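Local structure of nucleosome assembly protein 1, putative (Plasmodium falciparum, 3FS3) at residues I106-L111 with Y139-R144; E113-A118 with P283-Y288; R120-V125 with A274-E279. The protein belongs to the nucleosome assembly protein family of histone chaperones and probably binds histones and chromatin. One frame throughout, in Å; residues are numbered along the deposited sequence.

Interaction 1: I106-L111 with Y139-R144; sequences IGTPNL and YLNDIR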
loop_
_atom_site.group_PDB
_atom_site.type_symbol
_atom_site.label_atom_id
_atom_site.label_comp_id
_atom_site.label_asym_id
_atom_site.label_seq_id
_atom_site.Cartn_x
_atom_site.Cartn_y
_atom_site.Cartn_z
ATOM N N ILE A 106 20.911 29.442 12.143
ATOM C CA ILE A 106 21.273 28.342 11.260
ATOM C C ILE A 106 20.478 27.097 11.630
ATOM O O ILE A 106 20.116 26.902 12.790
ATOM C CB ILE A 106 22.800 28.057 11.302
ATOM C CG1 ILE A 106 23.184 27.161 10.123
ATOM C CG2 ILE A 106 23.196 27.423 12.617
ATOM C CD1 ILE A 106 22.953 27.813 8.746
ATOM N N GLY A 107 20.180 26.270 10.634
ATOM C CA GLY A 107 19.405 25.065 10.884
ATOM C C GLY A 107 20.187 24.047 11.681
ATOM O O GLY A 107 21.382 23.905 11.469
ATOM N N THR A 108 19.522 23.355 12.604
ATOM C CA THR A 108 20.164 22.322 13.421
ATOM C C THR A 108 21.633 22.652 13.722
ATOM O O THR A 108 22.534 21.937 13.299
ATOM C CB THR A 108 20.089 20.951 12.701
ATOM O OG1 THR A 108 20.822 21.011 11.469
ATOM C CG2 THR A 108 18.639 20.592 12.382
ATOM N N PRO A 109 21.889 23.736 14.474
ATOM C CA PRO A 109 23.263 24.126 14.802
ATOM C C PRO A 109 24.127 23.090 15.509
ATOM O O PRO A 109 25.351 23.137 15.397
ATOM C CB PRO A 109 23.078 25.401 15.625
ATOM C CG PRO A 109 21.754 25.171 16.301
ATOM C CD PRO A 109 20.915 24.580 15.193
ATOM N N ASN A 110 23.526 22.151 16.230
ATOM C CA ASN A 110 24.349 21.154 16.908
ATOM C C ASN A 110 24.789 20.033 15.969
ATOM O O ASN A 110 25.563 19.161 16.360
ATOM C CB ASN A 110 23.620 20.588 18.125
ATOM C CG ASN A 110 23.233 21.671 19.117
ATOM O OD1 ASN A 110 24.030 22.557 19.428
ATOM N ND2 ASN A 110 22.009 21.603 19.624
ATOM N N LEU A 111 24.288 20.060 14.733
ATOM C CA LEU A 111 24.660 19.078 13.708
ATOM C C LEU A 111 24.298 19.672 12.347
ATOM O O LEU A 111 23.264 19.340 11.743
ATOM C CB LEU A 111 23.940 17.743 13.916
ATOM C CG LEU A 111 24.518 16.581 13.101
ATOM C CD1 LEU A 111 25.989 16.398 13.463
ATOM C CD2 LEU A 111 23.746 15.296 13.384
ATOM N N TYR A 139 19.000 25.774 6.554
ATOM C CA TYR A 139 18.349 26.498 7.647
ATOM C C TYR A 139 17.234 25.654 8.264
ATOM O O TYR A 139 16.593 26.062 9.229
ATOM C CB TYR A 139 17.764 27.814 7.129
ATOM C CG TYR A 139 18.815 28.867 6.864
ATOM C CD1 TYR A 139 19.252 29.708 7.887
ATOM C CD2 TYR A 139 19.419 28.988 5.607
ATOM C CE1 TYR A 139 20.264 30.641 7.676
ATOM C CE2 TYR A 139 20.443 29.920 5.383
ATOM C CZ TYR A 139 20.859 30.740 6.428
ATOM O OH TYR A 139 21.893 31.633 6.256
ATOM N N LEU A 140 17.011 24.470 7.704
ATOM C CA LEU A 140 15.963 23.581 8.186
ATOM C C LEU A 140 16.281 23.098 9.616
ATOM O O LEU A 140 17.369 22.581 9.877
ATOM C CB LEU A 140 15.825 22.409 7.194
ATOM C CG LEU A 140 14.468 21.724 6.998
ATOM C CD1 LEU A 140 13.353 22.758 6.934
ATOM C CD2 LEU A 140 14.497 20.884 5.725
ATOM N N ASN A 141 15.346 23.319 10.545
ATOM C CA ASN A 141 15.519 22.905 11.941
ATOM C C ASN A 141 14.779 21.616 12.238
ATOM O O ASN A 141 15.207 20.822 13.075
ATOM C CB ASN A 141 14.991 23.961 12.921
ATOM C CG ASN A 141 16.041 24.988 13.314
ATOM O OD1 ASN A 141 17.236 24.800 13.078
ATOM N ND2 ASN A 141 15.598 26.072 13.936
ATOM N N ASP A 142 13.658 21.403 11.561
ATOM C CA ASP A 142 12.891 20.207 11.842
ATOM C C ASP A 142 11.781 19.978 10.833
ATOM O O ASP A 142 11.258 20.923 10.234
ATOM C CB ASP A 142 12.308 20.332 13.254
ATOM C CG ASP A 142 11.726 19.027 13.780
ATOM O OD1 ASP A 142 12.234 17.943 13.428
ATOM O OD2 ASP A 142 10.765 19.093 14.574
ATOM N N ILE A 143 11.448 18.708 10.641
ATOM C CA ILE A 143 10.375 18.292 9.748
ATOM C C ILE A 143 9.498 17.395 10.605
ATOM O O ILE A 143 9.991 16.451 11.226
ATOM C CB ILE A 143 10.882 17.471 8.547
ATOM C CG1 ILE A 143 11.912 18.270 7.753
ATOM C CG2 ILE A 143 9.705 17.120 7.633
ATOM C CD1 ILE A 143 12.411 17.535 6.514
ATOM N N ARG A 144 8.204 17.700 10.652
ATOM C CA ARG A 144 7.265 16.923 11.455
ATOM C C ARG A 144 5.989 16.596 10.693
ATOM O O ARG A 144 5.621 17.287 9.744
ATOM C CB ARG A 144 6.895 17.691 12.734
ATOM C CG ARG A 144 8.079 17.980 13.651
ATOM C CD ARG A 144 7.720 18.910 14.821
ATOM N NE ARG A 144 6.799 18.304 15.785
ATOM C CZ ARG A 144 5.473 18.348 15.695
ATOM N NH1 ARG A 144 4.892 18.977 14.681
ATOM N NH2 ARG A 144 4.722 17.765 16.623
HETATM O O HOH W 1 18.152 27.585 14.844
HETATM O O HOH W 2 19.489 20.964 9.227
#

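Interaction 2: E113-A118 with P283-Y288; sequences EFWLRA and PYAVDY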
loop_
_atom_site.group_PDB
_atom_site.type_symbol
_atom_site.label_atom_id
_atom_site.label_comp_id
_atom_site.label_asym_id
_atom_site.label_seq_id
_atom_site.Cartn_x
_atom_site.Cartn_y
_atom_site.Cartn_z
ATOM N N GLU A 113 23.556 21.051 8.688
ATOM C CA GLU A 113 22.991 20.443 7.482
ATOM C C GLU A 113 22.316 19.091 7.659
ATOM O O GLU A 113 22.115 18.363 6.679
ATOM C CB GLU A 113 24.081 20.318 6.405
ATOM C CG GLU A 113 25.026 21.496 6.373
ATOM C CD GLU A 113 25.885 21.541 5.122
ATOM O OE1 GLU A 113 26.174 20.469 4.541
ATOM O OE2 GLU A 113 26.285 22.659 4.731
ATOM N N PHE A 114 21.939 18.764 8.893
ATOM C CA PHE A 114 21.302 17.482 9.168
ATOM C C PHE A 114 20.184 17.068 8.223
ATOM O O PHE A 114 20.238 15.994 7.637
ATOM C CB PHE A 114 20.739 17.437 10.590
ATOM C CG PHE A 114 20.033 16.144 10.904
ATOM C CD1 PHE A 114 20.764 14.981 11.156
ATOM C CD2 PHE A 114 18.647 16.078 10.886
ATOM C CE1 PHE A 114 20.117 13.766 11.385
ATOM C CE2 PHE A 114 17.985 14.874 11.114
ATOM C CZ PHE A 114 18.729 13.706 11.366
ATOM N N TRP A 115 19.156 17.898 8.093
ATOM C CA TRP A 115 18.031 17.540 7.236
ATOM C C TRP A 115 18.375 17.565 5.749
ATOM O O TRP A 115 17.924 16.701 4.993
ATOM C CB TRP A 115 16.820 18.440 7.523
ATOM C CG TRP A 115 16.303 18.287 8.910
ATOM C CD1 TRP A 115 16.502 19.143 9.957
ATOM C CD2 TRP A 115 15.545 17.187 9.429
ATOM N NE1 TRP A 115 15.917 18.641 11.094
ATOM C CE2 TRP A 115 15.326 17.442 10.801
ATOM C CE3 TRP A 115 15.031 16.010 8.867
ATOM C CZ2 TRP A 115 14.610 16.565 11.624
ATOM C CZ3 TRP A 115 14.320 15.138 9.681
ATOM C CH2 TRP A 115 14.115 15.423 11.050
ATOM N N LEU A 116 19.170 18.541 5.323
ATOM C CA LEU A 116 19.546 18.595 3.919
ATOM C C LEU A 116 20.201 17.283 3.530
ATOM O O LEU A 116 19.851 16.693 2.508
ATOM C CB LEU A 116 20.522 19.732 3.636
ATOM C CG LEU A 116 21.153 19.637 2.233
ATOM C CD1 LEU A 116 20.053 19.608 1.172
ATOM C CD2 LEU A 116 22.098 20.814 1.992
ATOM N N ARG A 117 21.142 16.819 4.348
ATOM C CA ARG A 117 21.843 15.581 4.038
ATOM C C ARG A 117 20.949 14.358 4.117
ATOM O O ARG A 117 21.059 13.457 3.292
ATOM C CB ARG A 117 23.070 15.427 4.930
ATOM C CG ARG A 117 24.146 16.430 4.566
ATOM C CD ARG A 117 25.425 16.265 5.361
ATOM N NE ARG A 117 26.347 17.367 5.088
ATOM C CZ ARG A 117 27.435 17.635 5.805
ATOM N NH1 ARG A 117 27.749 16.879 6.852
ATOM N NH2 ARG A 117 28.203 18.667 5.481
ATOM N N ALA A 118 20.052 14.323 5.096
ATOM C CA ALA A 118 19.138 13.196 5.201
ATOM C C ALA A 118 18.292 13.169 3.924
ATOM O O ALA A 118 18.143 12.124 3.292
ATOM C CB ALA A 118 18.238 13.348 6.436
ATOM N N PRO A 283 10.695 9.053 10.089
ATOM C CA PRO A 283 10.924 7.914 10.996
ATOM C C PRO A 283 12.384 7.443 11.123
ATOM O O PRO A 283 12.786 6.918 12.173
ATOM C CB PRO A 283 10.034 6.815 10.407
ATOM C CG PRO A 283 8.956 7.580 9.653
ATOM C CD PRO A 283 9.760 8.687 9.007
ATOM N N TYR A 284 13.174 7.651 10.063
ATOM C CA TYR A 284 14.564 7.197 10.013
ATOM C C TYR A 284 15.583 8.277 9.637
ATOM O O TYR A 284 16.623 7.969 9.060
ATOM C CB TYR A 284 14.677 6.066 8.984
ATOM C CG TYR A 284 13.513 5.094 8.979
ATOM C CD1 TYR A 284 13.147 4.407 10.133
ATOM C CD2 TYR A 284 12.783 4.859 7.816
ATOM C CE1 TYR A 284 12.086 3.510 10.136
ATOM C CE2 TYR A 284 11.721 3.961 7.802
ATOM C CZ TYR A 284 11.378 3.290 8.966
ATOM O OH TYR A 284 10.336 2.394 8.958
ATOM N N ALA A 285 15.298 9.528 9.975
ATOM C CA ALA A 285 16.170 10.646 9.621
ATOM C C ALA A 285 17.670 10.446 9.730
ATOM O O ALA A 285 18.388 10.542 8.725
ATOM C CB ALA A 285 15.782 11.876 10.411
ATOM N N VAL A 286 18.153 10.178 10.940
ATOM C CA VAL A 286 19.587 10.038 11.136
ATOM C C VAL A 286 20.227 8.963 10.271
ATOM O O VAL A 286 21.366 9.121 9.848
ATOM C CB VAL A 286 19.949 9.788 12.629
ATOM C CG1 VAL A 286 19.543 8.372 13.064
ATOM C CG2 VAL A 286 21.441 10.021 12.833
ATOM N N ASP A 287 19.499 7.881 10.000
ATOM C CA ASP A 287 20.041 6.807 9.172
ATOM C C ASP A 287 20.198 7.257 7.727
ATOM O O ASP A 287 21.067 6.759 7.001
ATOM C CB ASP A 287 19.168 5.558 9.265
ATOM C CG ASP A 287 19.407 4.787 10.546
ATOM O OD1 ASP A 287 20.416 5.070 11.226
ATOM O OD2 ASP A 287 18.604 3.892 10.869
ATOM N N TYR A 288 19.353 8.189 7.301
ATOM C CA TYR A 288 19.490 8.731 5.958
ATOM C C TYR A 288 20.693 9.667 6.009
ATOM O O TYR A 288 21.557 9.624 5.137
ATOM C CB TYR A 288 18.226 9.486 5.540
ATOM C CG TYR A 288 17.220 8.578 4.882
ATOM C CD1 TYR A 288 17.452 8.062 3.600
ATOM C CD2 TYR A 288 16.067 8.187 5.553
ATOM C CE1 TYR A 288 16.553 7.175 3.007
ATOM C CE2 TYR A 288 15.159 7.298 4.972
ATOM C CZ TYR A 288 15.409 6.797 3.702
ATOM O OH TYR A 288 14.518 5.916 3.143
#

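Interaction 3: R120-V125 with A274-E279; sequences RNNNTV and ALTIKE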
loop_
_atom_site.group_PDB
_atom_site.type_symbol
_atom_site.label_atom_id
_atom_site.label_comp_id
_atom_site.label_asym_id
_atom_site.label_seq_id
_atom_site.Cartn_x
_atom_site.Cartn_y
_atom_site.Cartn_z
ATOM N N ARG A 120 18.971 14.519 1.006
ATOM C CA ARG A 120 19.840 14.224 -0.133
ATOM C C ARG A 120 20.079 12.728 -0.287
ATOM O O ARG A 120 20.062 12.210 -1.402
ATOM C CB ARG A 120 21.197 14.925 0.022
ATOM C CG ARG A 120 21.285 16.303 -0.619
ATOM C CD ARG A 120 21.075 16.205 -2.120
ATOM N NE ARG A 120 21.381 17.456 -2.809
ATOM C CZ ARG A 120 20.980 17.735 -4.046
ATOM N NH1 ARG A 120 20.260 16.845 -4.715
ATOM N NH2 ARG A 120 21.293 18.897 -4.609
ATOM N N ASN A 121 20.293 12.041 0.833
ATOM C CA ASN A 121 20.546 10.607 0.824
ATOM C C ASN A 121 19.338 9.722 0.526
ATOM O O ASN A 121 19.428 8.496 0.607
ATOM C CB ASN A 121 21.196 10.172 2.143
ATOM C CG ASN A 121 22.604 10.728 2.308
ATOM O OD1 ASN A 121 23.332 10.881 1.331
ATOM N ND2 ASN A 121 22.995 11.021 3.544
ATOM N N ASN A 122 18.203 10.329 0.201
ATOM C CA ASN A 122 17.012 9.554 -0.152
ATOM C C ASN A 122 16.755 9.803 -1.634
ATOM O O ASN A 122 16.490 10.933 -2.041
ATOM C CB ASN A 122 15.803 9.986 0.683
ATOM C CG ASN A 122 14.497 9.411 0.162
ATOM O OD1 ASN A 122 14.027 9.786 -0.911
ATOM N ND2 ASN A 122 13.906 8.493 0.919
ATOM N N ASN A 123 16.843 8.743 -2.433
ATOM C CA ASN A 123 16.661 8.830 -3.884
ATOM C C ASN A 123 15.477 9.667 -4.346
ATOM O O ASN A 123 15.655 10.650 -5.065
ATOM C CB ASN A 123 16.542 7.432 -4.489
ATOM C CG ASN A 123 17.688 6.523 -4.085
ATOM O OD1 ASN A 123 18.844 6.948 -4.035
ATOM N ND2 ASN A 123 17.375 5.261 -3.808
ATOM N N THR A 124 14.276 9.267 -3.937
ATOM C CA THR A 124 13.046 9.959 -4.317
ATOM C C THR A 124 13.080 11.466 -4.055
ATOM O O THR A 124 12.793 12.263 -4.952
ATOM C CB THR A 124 11.824 9.363 -3.583
ATOM O OG1 THR A 124 11.749 7.957 -3.845
ATOM C CG2 THR A 124 10.543 10.014 -4.059
ATOM N N VAL A 125 13.425 11.855 -2.830
ATOM C CA VAL A 125 13.476 13.268 -2.464
ATOM C C VAL A 125 14.657 13.996 -3.087
ATOM O O VAL A 125 14.557 15.174 -3.433
ATOM C CB VAL A 125 13.561 13.454 -0.937
ATOM C CG1 VAL A 125 13.693 14.942 -0.600
ATOM C CG2 VAL A 125 12.333 12.848 -0.269
ATOM N N ALA A 274 5.894 13.624 -0.618
ATOM C CA ALA A 274 5.296 13.819 0.695
ATOM C C ALA A 274 5.267 12.530 1.488
ATOM O O ALA A 274 5.547 12.517 2.687
ATOM C CB ALA A 274 3.890 14.356 0.544
ATOM N N LEU A 275 4.920 11.450 0.804
ATOM C CA LEU A 275 4.831 10.142 1.427
ATOM C C LEU A 275 6.204 9.677 1.908
ATOM O O LEU A 275 6.328 9.074 2.968
ATOM C CB LEU A 275 4.263 9.134 0.426
ATOM C CG LEU A 275 3.576 7.913 1.034
ATOM C CD1 LEU A 275 2.295 8.349 1.742
ATOM C CD2 LEU A 275 3.246 6.917 -0.065
ATOM N N THR A 276 7.231 9.957 1.115
ATOM C CA THR A 276 8.585 9.559 1.461
ATOM C C THR A 276 9.072 10.320 2.689
ATOM O O THR A 276 9.731 9.751 3.559
ATOM C CB THR A 276 9.553 9.815 0.292
ATOM O OG1 THR A 276 9.119 9.075 -0.854
ATOM C CG2 THR A 276 10.960 9.380 0.654
ATOM N N ILE A 277 8.748 11.606 2.757
ATOM C CA ILE A 277 9.160 12.416 3.893
ATOM C C ILE A 277 8.447 11.920 5.137
ATOM O O ILE A 277 9.054 11.731 6.184
ATOM C CB ILE A 277 8.826 13.908 3.670
ATOM C CG1 ILE A 277 9.750 14.483 2.592
ATOM C CG2 ILE A 277 8.954 14.681 4.991
ATOM C CD1 ILE A 277 9.506 15.945 2.268
ATOM N N LYS A 278 7.149 11.693 4.996
ATOM C CA LYS A 278 6.308 11.226 6.085
ATOM C C LYS A 278 6.666 9.843 6.616
ATOM O O LYS A 278 6.810 9.652 7.820
ATOM C CB LYS A 278 4.846 11.230 5.621
ATOM C CG LYS A 278 3.875 10.473 6.512
ATOM C CD LYS A 278 2.442 10.690 6.031
ATOM C CE LYS A 278 1.426 9.974 6.909
ATOM N NZ LYS A 278 1.495 8.490 6.764
ATOM N N GLU A 279 6.825 8.880 5.719
ATOM C CA GLU A 279 7.105 7.511 6.138
ATOM C C GLU A 279 8.568 7.099 6.192
ATOM O O GLU A 279 8.906 6.117 6.847
ATOM C CB GLU A 279 6.359 6.540 5.226
ATOM C CG GLU A 279 4.898 6.879 5.031
ATOM C CD GLU A 279 4.153 5.794 4.287
ATOM O OE1 GLU A 279 4.558 5.464 3.149
ATOM O OE2 GLU A 279 3.161 5.270 4.842
#

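Interaction 1: I106-L111 with Y139-R144
The side-chain amide of N141 reaches from the start of an edge strand of the NAP-fold sheet to hold a loop that goes on into a type I beta turn, T108 to L111. Its OD1 takes the backbone N-H of T108 at 2.7 Å, the donor lying in the plane of the amide. The other end of the same amide works too: ND2 gives a proton to a water that also lies within bonding distance of I106 O. Asparagine suits the place because it offers an acceptor and a donor together. G107, between I106 and T108, presses its CA to 3.1 Å from N141 OD1, and a beta carbon there would clash with the 139-140 backbone. Beyond it, I106 and Y139 cross at about a right angle: I106 CD1 makes a CH-pi contact over one face of the phenol ring, 4.2 Å from its centroid and displaced toward the rim. N141 and D142 both face Y163 on the neighbouring strand, a classic beta bulge. A second water joins T108 OG1 to L140 O, while the T108 methyl CG2 rests 3.4 Å from L140 O.

Interaction 2: E113-A118 with P283-Y288
This is a buried, apolar helix-to-helix contact of the NAP fold, in which the short helix 114-120 packs nearly perpendicular to the last turns of helix 260-289. F114, W115 and A118 meet A285, V286 and Y288 with no hydrogen bond between them. The local axes come within 8.6 Å at 84°, so only a small patch of each helix can touch, and it is built round alanines. A285 CB points toward the other helix and is met by two aromatic tips: F114 CZ at 3.6 Å, with the methyl at the ring edge near its plane, and W115 CZ3, also at 3.6 Å. A methyl is small enough to be reached by both rings at once. With CG anti to the backbone N (chi1 178°), the F114 ring sets out from the backbone in that direction, and its CE1 lies 3.8 Å from V286 CA. The two rings also hold each other: F114 CD2 sits over the centre of one indole face, while W115 CD1 lies at the edge of the phenyl, in its plane. The indole NH gives a weak hydrogen bond to N141 O, tying the helix to the strand. Nearby, the second subunit approaches: Y66 of that chain bonds to D287 and its L58 packs on F114, so the contact borders the dimer interface. At the solvent side R117 forms a salt bridge back to the N-cap residue E113, NH2 to OE1. Where A118 and Y288 bring the backbones nearest, Y288 CB lies 3.5 Å from A118 O; A118 CB also packs 3.6 Å from A285 O.

Interaction 3: R120-V125 with A274-E279
The flat carboxamide of N122 meets the methyl of T276 at its tip and, through its oxygen, caps a helix. The methyl, T276 CG2, comes tip to tip against the amide, 3.1 Å from ND2, a tight approach, and 3.5 Å from OD1. I281 and Y288 of helix 260-289, the helix that carries T276, also touch this side chain. N122 is the N-cap of helix 123-126 in the NAP fold: its CG lies anti to the backbone N (chi1 169°), and OD1 accepts the N-H of V125 at 2.9 Å. The bond is almost straight, 177° at the hydrogen, with the donor tilted 18° from the amide plane. Asparagine fits an N-cap because its short side chain can turn its oxygen back to a backbone N-H of the first turn. Within helix 260-289, T276 keeps its own polar end occupied, OG1 bonding to E272 O, and presents its methyl CG2 to N122 and V125. The side chain of T124 comes to that hydroxyl with its methyl, CG2 standing 3.6 Å from T276 OG1. The V125 and T276 side chains slide past each other in opposite directions, CG2 of V125 lying 3.8 Å from CG2 of T276. I277 also packs against F162 and I143 of the sheet, linking this helix to the strands. I277 CG1 lies 4.2 Å from V125 CG2.

How the interactions relate
All three contacts belong to the NAP fold. Interactions 1 and 2 have centres about 10 Å apart, as do interactions 2 and 3, while 1 and 3 lie about 17 Å apart. Helix 260-289 serves both interactions 2 and 3, and the consecutive helices 114-120 and 123-126 meet it in turn; along the chain, interaction 3 is nested inside the loop closed by interaction 2, whereas interaction 1 crosses both. W115 packs against T108 and D142, joining interactions 1 and 2; N121 ND2 to Y288 O joins 2 and 3; I143 meets I277 between 1 and 3. Together they fasten loop, short helices and helix 260-289 to the sheet, with interactions 1 and 2 also touching the second subunit.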